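Local coordinates for protein methyltransferase (Streptomyces avermitilis, PDB 3GIW) that is of unknown function but binds S-adenosyl-L-homocysteine in a Rossmann-like fold and is probably an S-adenosylmethionine-dependent methyltransferase, at residues Arg80-Ile85 against Glu97-Val102; Ala168-Val173 against Gly181-Leu186; Ser194-Ser199 against Glu237-Val242. One frame throughout, in Å; residues are numbered along the deposited sequence.

Contact 1: Arg80-Ile85 against Glu97-Val102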
# COMPACT_ATOMS: atom_id res chain seq x y z
N ARG A 80 -8.57 -4.54 15.00
CA ARG A 80 -9.16 -3.24 15.30
C ARG A 80 -8.15 -2.11 15.30
O ARG A 80 -8.49 -0.98 15.67
CB ARG A 80 -9.87 -3.29 16.68
CG ARG A 80 -10.97 -4.34 16.78
CD ARG A 80 -12.20 -3.93 16.02
NE ARG A 80 -13.21 -4.98 15.99
CZ ARG A 80 -13.40 -5.87 15.02
NH1 ARG A 80 -12.67 -5.89 13.89
NH2 ARG A 80 -14.36 -6.77 15.15
N GLN A 81 -6.91 -2.38 14.88
CA GLN A 81 -5.85 -1.39 14.81
C GLN A 81 -5.03 -1.60 13.55
O GLN A 81 -4.61 -2.73 13.26
CB GLN A 81 -4.92 -1.53 16.02
CG GLN A 81 -5.62 -1.39 17.36
CD GLN A 81 -4.63 -1.23 18.49
OE1 GLN A 81 -4.60 -0.18 19.16
NE2 GLN A 81 -3.79 -2.26 18.69
N PHE A 82 -4.74 -0.52 12.84
CA PHE A 82 -4.02 -0.57 11.57
C PHE A 82 -2.94 0.51 11.53
O PHE A 82 -3.20 1.66 11.94
CB PHE A 82 -5.00 -0.35 10.39
CG PHE A 82 -6.07 -1.38 10.30
CD1 PHE A 82 -7.16 -1.37 11.18
CD2 PHE A 82 -5.98 -2.41 9.37
CE1 PHE A 82 -8.16 -2.36 11.13
CE2 PHE A 82 -6.97 -3.40 9.34
CZ PHE A 82 -8.04 -3.36 10.20
N LEU A 83 -1.78 0.15 11.00
CA LEU A 83 -0.68 1.05 10.72
C LEU A 83 -0.38 0.95 9.21
O LEU A 83 0.14 -0.06 8.75
CB LEU A 83 0.55 0.66 11.55
CG LEU A 83 1.80 1.51 11.33
CD1 LEU A 83 1.57 3.02 11.42
CD2 LEU A 83 2.93 1.09 12.32
N ASP A 84 -0.70 2.02 8.48
CA ASP A 84 -0.63 2.03 7.02
C ASP A 84 0.56 2.86 6.57
O ASP A 84 0.63 4.09 6.79
CB ASP A 84 -1.90 2.64 6.46
CG ASP A 84 -2.01 2.54 4.94
OD1 ASP A 84 -1.70 1.48 4.36
OD2 ASP A 84 -2.47 3.54 4.31
N ILE A 85 1.53 2.20 5.95
CA ILE A 85 2.80 2.80 5.57
C ILE A 85 2.78 3.09 4.07
O ILE A 85 2.70 2.17 3.27
CB ILE A 85 4.00 1.87 5.90
CG1 ILE A 85 3.94 1.43 7.37
CG2 ILE A 85 5.35 2.55 5.50
CD1 ILE A 85 4.03 2.52 8.35
N GLU A 97 -12.28 3.93 6.79
CA GLU A 97 -13.72 3.94 6.53
C GLU A 97 -14.20 2.49 6.41
O GLU A 97 -15.28 2.14 6.91
CB GLU A 97 -14.02 4.79 5.29
CG GLU A 97 -13.69 6.25 5.54
CD GLU A 97 -13.54 7.11 4.27
OE1 GLU A 97 -13.68 6.63 3.15
OE2 GLU A 97 -13.24 8.31 4.42
N ILE A 98 -13.38 1.64 5.79
CA ILE A 98 -13.69 0.21 5.70
C ILE A 98 -13.67 -0.42 7.10
O ILE A 98 -14.62 -1.10 7.51
CB ILE A 98 -12.74 -0.52 4.74
CG1 ILE A 98 -12.94 -0.04 3.31
CG2 ILE A 98 -12.93 -2.05 4.83
CD1 ILE A 98 -11.80 -0.46 2.40
N ALA A 99 -12.58 -0.19 7.84
CA ALA A 99 -12.42 -0.79 9.17
C ALA A 99 -13.53 -0.32 10.11
O ALA A 99 -14.12 -1.11 10.85
CB ALA A 99 -11.05 -0.44 9.75
N GLN A 100 -13.80 0.98 10.11
CA GLN A 100 -14.79 1.55 11.04
C GLN A 100 -16.26 1.20 10.71
O GLN A 100 -17.12 1.19 11.61
CB GLN A 100 -14.57 3.07 11.21
CG GLN A 100 -13.30 3.38 12.04
CD GLN A 100 -13.00 4.86 12.22
OE1 GLN A 100 -13.66 5.72 11.62
NE2 GLN A 100 -12.05 5.16 13.08
N SER A 101 -16.53 0.87 9.45
CA SER A 101 -17.83 0.34 9.06
C SER A 101 -18.05 -1.04 9.66
O SER A 101 -19.18 -1.43 9.95
CB SER A 101 -17.98 0.31 7.53
OG SER A 101 -17.16 -0.68 6.93
N VAL A 102 -16.97 -1.79 9.85
CA VAL A 102 -17.07 -3.12 10.46
C VAL A 102 -17.15 -3.01 11.98
O VAL A 102 -17.96 -3.69 12.62
CB VAL A 102 -15.87 -4.04 10.07
CG1 VAL A 102 -15.93 -5.36 10.85
CG2 VAL A 102 -15.86 -4.30 8.57
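Phe82 and Ala99 make the apolar centre of this contact, where the helix ending at Val102 settles on strand 81-85. One corner of the ring does the touching: Phe82 CE1 lies 3.7 Å from Ala99 CB. The neighbouring ring atoms fall back on both sides of that corner, Phe82 CZ and Phe82 CD1 each standing 4.2 Å from Ala99 CB, and the methyl meets the ring obliquely. The ring is carried out toward the helix because Phe82 CG sits anti to its own carbonyl carbon (chi1 -61°). The backbones come nearest at Arg80 and Ala99, their alpha carbons 7.4 Å apart.

A looser van der Waals contact flanks this pair, Arg80 NH1 lying 4.5 Å from Val102 CG1. The polar end of Arg80 is held by another partner, since NH1 bonds the carbonyl oxygen of Ala74. Within the helix, Ser101 OG donates to Ile98 O at 2.6 Å, bending back over the last turn and approaching 27° out of the carbonyl plane.

Strand 81-85 is paired with strands 107-112 and 163-167, and the helix leads on to strand 107-112, making a beta-alpha-beta crossover of the Rossmann-like sheet. Helix 55-75 closes the flank, its Leu73 against Phe82 and its Ala74 against Val102.

Contact 2: Ala168-Val173 against Gly181-Leu186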
# COMPACT_ATOMS: atom_id res chain seq x y z
N ALA A 168 1.51 -1.00 -2.22
CA ALA A 168 1.87 -0.19 -3.38
C ALA A 168 3.00 0.80 -3.06
O ALA A 168 3.00 1.95 -3.51
CB ALA A 168 0.62 0.53 -3.97
N ILE A 169 3.97 0.36 -2.25
CA ILE A 169 5.10 1.22 -1.85
C ILE A 169 6.48 0.55 -1.92
O ILE A 169 7.48 1.19 -2.25
CB ILE A 169 4.89 1.80 -0.42
CG1 ILE A 169 6.14 2.59 0.02
CG2 ILE A 169 4.61 0.72 0.58
CD1 ILE A 169 5.90 3.53 1.17
N VAL A 170 6.56 -0.74 -1.61
CA VAL A 170 7.84 -1.35 -1.37
C VAL A 170 8.76 -1.40 -2.60
O VAL A 170 10.02 -1.44 -2.49
CB VAL A 170 7.65 -2.74 -0.67
CG1 VAL A 170 7.41 -3.86 -1.69
CG2 VAL A 170 8.87 -3.01 0.21
N HIS A 171 8.17 -1.41 -3.79
CA HIS A 171 8.97 -1.44 -5.02
C HIS A 171 9.72 -0.12 -5.26
O HIS A 171 10.59 -0.05 -6.12
CB HIS A 171 8.11 -1.81 -6.23
CG HIS A 171 6.69 -1.38 -6.09
ND1 HIS A 171 5.71 -2.20 -5.60
CD2 HIS A 171 6.12 -0.17 -6.26
CE1 HIS A 171 4.56 -1.54 -5.57
NE2 HIS A 171 4.79 -0.29 -5.96
N PHE A 172 9.40 0.92 -4.48
CA PHE A 172 10.16 2.16 -4.50
C PHE A 172 11.35 2.20 -3.51
O PHE A 172 12.12 3.16 -3.49
CB PHE A 172 9.25 3.39 -4.30
CG PHE A 172 8.25 3.56 -5.40
CD1 PHE A 172 8.68 3.90 -6.70
CD2 PHE A 172 6.90 3.39 -5.14
CE1 PHE A 172 7.75 4.06 -7.72
CE2 PHE A 172 5.95 3.53 -6.18
CZ PHE A 172 6.39 3.88 -7.44
N VAL A 173 11.49 1.13 -2.73
CA VAL A 173 12.65 0.88 -1.90
C VAL A 173 13.53 -0.14 -2.67
O VAL A 173 13.22 -1.35 -2.84
CB VAL A 173 12.27 0.29 -0.51
CG1 VAL A 173 13.53 0.27 0.41
CG2 VAL A 173 11.08 1.08 0.17
N GLY A 181 14.32 -5.82 5.63
CA GLY A 181 14.68 -5.41 6.98
C GLY A 181 13.84 -4.29 7.55
O GLY A 181 13.47 -4.31 8.73
N ILE A 182 13.54 -3.31 6.73
CA ILE A 182 12.73 -2.17 7.17
C ILE A 182 11.33 -2.66 7.53
O ILE A 182 10.79 -2.33 8.61
CB ILE A 182 12.57 -1.14 6.05
CG1 ILE A 182 13.92 -0.48 5.82
CG2 ILE A 182 11.45 -0.09 6.38
CD1 ILE A 182 13.91 0.41 4.60
N VAL A 183 10.71 -3.45 6.66
CA VAL A 183 9.38 -3.95 6.95
C VAL A 183 9.38 -4.77 8.25
O VAL A 183 8.48 -4.59 9.11
CB VAL A 183 8.82 -4.75 5.77
CG1 VAL A 183 7.60 -5.56 6.21
CG2 VAL A 183 8.51 -3.82 4.62
N ARG A 184 10.35 -5.66 8.40
CA ARG A 184 10.37 -6.52 9.56
C ARG A 184 10.72 -5.72 10.83
O ARG A 184 10.30 -6.10 11.92
CB ARG A 184 11.21 -7.77 9.29
CG ARG A 184 10.56 -8.57 8.09
CD ARG A 184 9.10 -9.05 8.39
NE ARG A 184 9.19 -10.05 9.47
CZ ARG A 184 9.23 -11.37 9.29
NH1 ARG A 184 9.08 -11.88 8.09
NH2 ARG A 184 9.38 -12.17 10.34
N ARG A 185 11.45 -4.63 10.72
CA ARG A 185 11.69 -3.74 11.87
C ARG A 185 10.40 -3.05 12.34
O ARG A 185 10.17 -2.90 13.54
CB ARG A 185 12.74 -2.68 11.52
CG ARG A 185 13.06 -1.69 12.60
CD ARG A 185 13.57 -2.38 13.90
NE ARG A 185 13.72 -1.41 14.98
CZ ARG A 185 12.77 -1.08 15.85
NH1 ARG A 185 11.60 -1.67 15.81
NH2 ARG A 185 13.00 -0.16 16.79
N LEU A 186 9.54 -2.66 11.41
CA LEU A 186 8.22 -2.15 11.77
C LEU A 186 7.31 -3.18 12.41
O LEU A 186 6.45 -2.83 13.25
CB LEU A 186 7.52 -1.53 10.55
CG LEU A 186 8.20 -0.28 9.99
CD1 LEU A 186 7.70 0.05 8.57
CD2 LEU A 186 7.99 0.89 10.94
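Val170 and Val173 face Val183 and Ile182 as two methyl-to-methyl pairs set side by side. In the first, the branches meet tip to tip, Val170 CG2 standing 4.5 Å from Val183 CG2. In the second, Val173 CG1 lies 4.2 Å from Ile182 CD1. The lines joining the two pairs are nearly parallel, about 16° apart, so the two pairs bridge loop and helix in nearly the same direction.

The long reach of Ile182 comes from its extended end: with chi2 at 172° the chain runs straight out to CD1, which meets Val173 although the alpha carbons of the two residues are 9.6 Å apart. On the other side, a 3-10 turn sets the spacing of the valines. Val173 N bonds Val170 O at 3.0 Å, and this one turn brings both side chains round to the helix. Their touching methyls, Val170 CG2 and Val173 CG1, end up 5.7 Å apart.

All four residues are buried, and the contact is purely apolar and light. Its surroundings complete the core: Met198 and Ile200 of strand 195-201 pack on Val170, Leu196 of the same strand on Val183, and Leu141 on Ile182.

Topologically this is the crossover from strand 163-167 through helix 179-187 to strand 195-201, a beta-alpha-beta unit of the Rossmann-like methyltransferase fold. The loop leaves the carboxyl end of its strand beside the cofactor site, where the side chain of Val173 is about 4 Å from that of Met140, which contacts S-adenosyl-L-homocysteine when it is bound.

Contact 3: Ser194-Ser199 against Glu237-Val242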
# COMPACT_ATOMS: atom_id res chain seq x y z
N SER A 194 -0.78 -10.03 15.48
CA SER A 194 -0.69 -8.95 14.50
C SER A 194 -0.58 -9.55 13.09
O SER A 194 -0.37 -10.78 12.93
CB SER A 194 0.50 -8.04 14.81
OG SER A 194 0.30 -7.35 16.04
N TYR A 195 -0.75 -8.69 12.08
CA TYR A 195 -0.68 -9.10 10.67
C TYR A 195 0.21 -8.17 9.86
O TYR A 195 0.42 -7.00 10.19
CB TYR A 195 -2.08 -9.14 10.04
CG TYR A 195 -2.94 -10.33 10.45
CD1 TYR A 195 -3.58 -10.37 11.70
CD2 TYR A 195 -3.14 -11.39 9.58
CE1 TYR A 195 -4.38 -11.43 12.05
CE2 TYR A 195 -3.94 -12.47 9.94
CZ TYR A 195 -4.54 -12.49 11.19
OH TYR A 195 -5.36 -13.55 11.59
N LEU A 196 0.74 -8.72 8.77
CA LEU A 196 1.43 -7.97 7.70
C LEU A 196 0.62 -8.20 6.43
O LEU A 196 0.35 -9.34 6.07
CB LEU A 196 2.85 -8.49 7.54
CG LEU A 196 3.64 -7.86 6.37
CD1 LEU A 196 3.85 -6.35 6.51
CD2 LEU A 196 5.02 -8.57 6.22
N ALA A 197 0.27 -7.12 5.75
CA ALA A 197 -0.43 -7.15 4.45
C ALA A 197 0.40 -6.30 3.48
O ALA A 197 0.69 -5.13 3.79
CB ALA A 197 -1.85 -6.61 4.53
N MSE A 198 0.72 -6.86 2.33
CA MSE A 198 1.50 -6.16 1.33
C MSE A 198 1.02 -6.40 -0.08
O MSE A 198 0.54 -7.46 -0.44
CB MSE A 198 2.98 -6.60 1.37
CG MSE A 198 3.65 -6.47 2.76
SE MSE A 198 5.56 -6.89 2.64
CE MSE A 198 6.10 -5.37 1.58
N SER A 199 1.25 -5.41 -0.94
CA SER A 199 1.26 -5.64 -2.40
C SER A 199 2.67 -5.30 -2.90
O SER A 199 3.25 -4.24 -2.52
CB SER A 199 0.17 -4.90 -3.14
OG SER A 199 0.31 -3.51 -3.05
N GLU A 237 8.72 -14.66 5.67
CA GLU A 237 9.41 -15.74 6.40
C GLU A 237 9.16 -15.65 7.90
O GLU A 237 9.26 -14.59 8.48
CB GLU A 237 10.91 -15.72 6.11
CG GLU A 237 11.25 -16.20 4.71
CD GLU A 237 11.04 -17.70 4.49
OE1 GLU A 237 11.13 -18.48 5.47
OE2 GLU A 237 10.82 -18.12 3.31
N GLY A 238 8.81 -16.77 8.52
CA GLY A 238 8.49 -16.76 9.94
C GLY A 238 7.07 -16.34 10.28
O GLY A 238 6.69 -16.37 11.44
N LEU A 239 6.31 -15.88 9.28
CA LEU A 239 4.89 -15.52 9.43
C LEU A 239 3.98 -16.58 8.84
O LEU A 239 4.42 -17.43 8.04
CB LEU A 239 4.61 -14.16 8.75
CG LEU A 239 5.51 -13.00 9.15
CD1 LEU A 239 5.16 -11.68 8.44
CD2 LEU A 239 5.49 -12.81 10.66
N GLU A 240 2.71 -16.54 9.21
CA GLU A 240 1.74 -17.55 8.79
C GLU A 240 0.81 -16.97 7.72
O GLU A 240 -0.10 -16.21 8.00
CB GLU A 240 0.96 -18.08 10.01
CG GLU A 240 1.90 -18.73 11.07
CD GLU A 240 1.21 -19.44 12.24
OE1 GLU A 240 0.03 -19.18 12.48
OE2 GLU A 240 1.87 -20.28 12.89
N LEU A 241 1.06 -17.34 6.48
CA LEU A 241 0.28 -16.80 5.36
C LEU A 241 -1.17 -17.22 5.41
O LEU A 241 -1.48 -18.41 5.64
CB LEU A 241 0.85 -17.20 3.98
CG LEU A 241 2.09 -16.42 3.53
CD1 LEU A 241 2.92 -17.23 2.50
CD2 LEU A 241 1.74 -15.05 2.98
N VAL A 242 -2.07 -16.27 5.19
CA VAL A 242 -3.47 -16.56 4.95
C VAL A 242 -3.62 -17.16 3.54
O VAL A 242 -3.04 -16.63 2.58
CB VAL A 242 -4.32 -15.26 5.07
CG1 VAL A 242 -5.82 -15.51 4.76
CG2 VAL A 242 -4.15 -14.65 6.48
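Ser194 OG is gripped by two backbone groups, Pro191 O and Val162 N, and lies at the start of the strand whose next residues, Tyr195 and Leu196, meet Val242 and Leu239. The fold is the Rossmann-like sheet of class I methyltransferases, in which strand 269-275 runs antiparallel between strands 195-201 and 240-248. The contact therefore reaches across that middle strand, touching on both faces of the sheet by side chains alone.

On the face covered by helix 179-187, Leu196 and Leu239 cross at about a right angle. A chi1 of 175° puts Leu196 CG anti to the backbone N and sends the side chain over toward its partner. Leu239 CD1 lodges against two of its atoms, 3.8 Å from Leu196 CD2 and 4.0 Å from Leu196 CB. Arg184 and Leu187 of that helix touch Leu239, as does Ala274 of the middle strand.

On the other face the aromatic ring turns toward Val242, the two side chains again crossing near a right angle, while Val273 and Arg275 also touch the tyrosine. Here Val242 CG2 meets the ring at its edge, close to the ring plane, 4.1 Å from Tyr195 CE2.

The three contacts follow one another along the chain without interleaving and lie around one seven-stranded sheet of order 3-2-1-4-5-7-6. Contact 1 belongs to its first crossover, contact 2 to the passage from strand 163-167 to strand 195-201, and contact 3 to the antiparallel end. The centres of contacts 1 and 2 are about 20 Å apart, yet Ile85 packs on Leu186. Contacts 2 and 3, with centres about 13 Å apart, are joined by probable hydrogen bonds from Arg184 to Glu237 O and from Ala168 N to Ser199 OG. Contacts 1 and 3 do not touch. Together they run from strand 81-85 within the sheet to its edge strand 240-248, with contact 2 nearest the cofactor site.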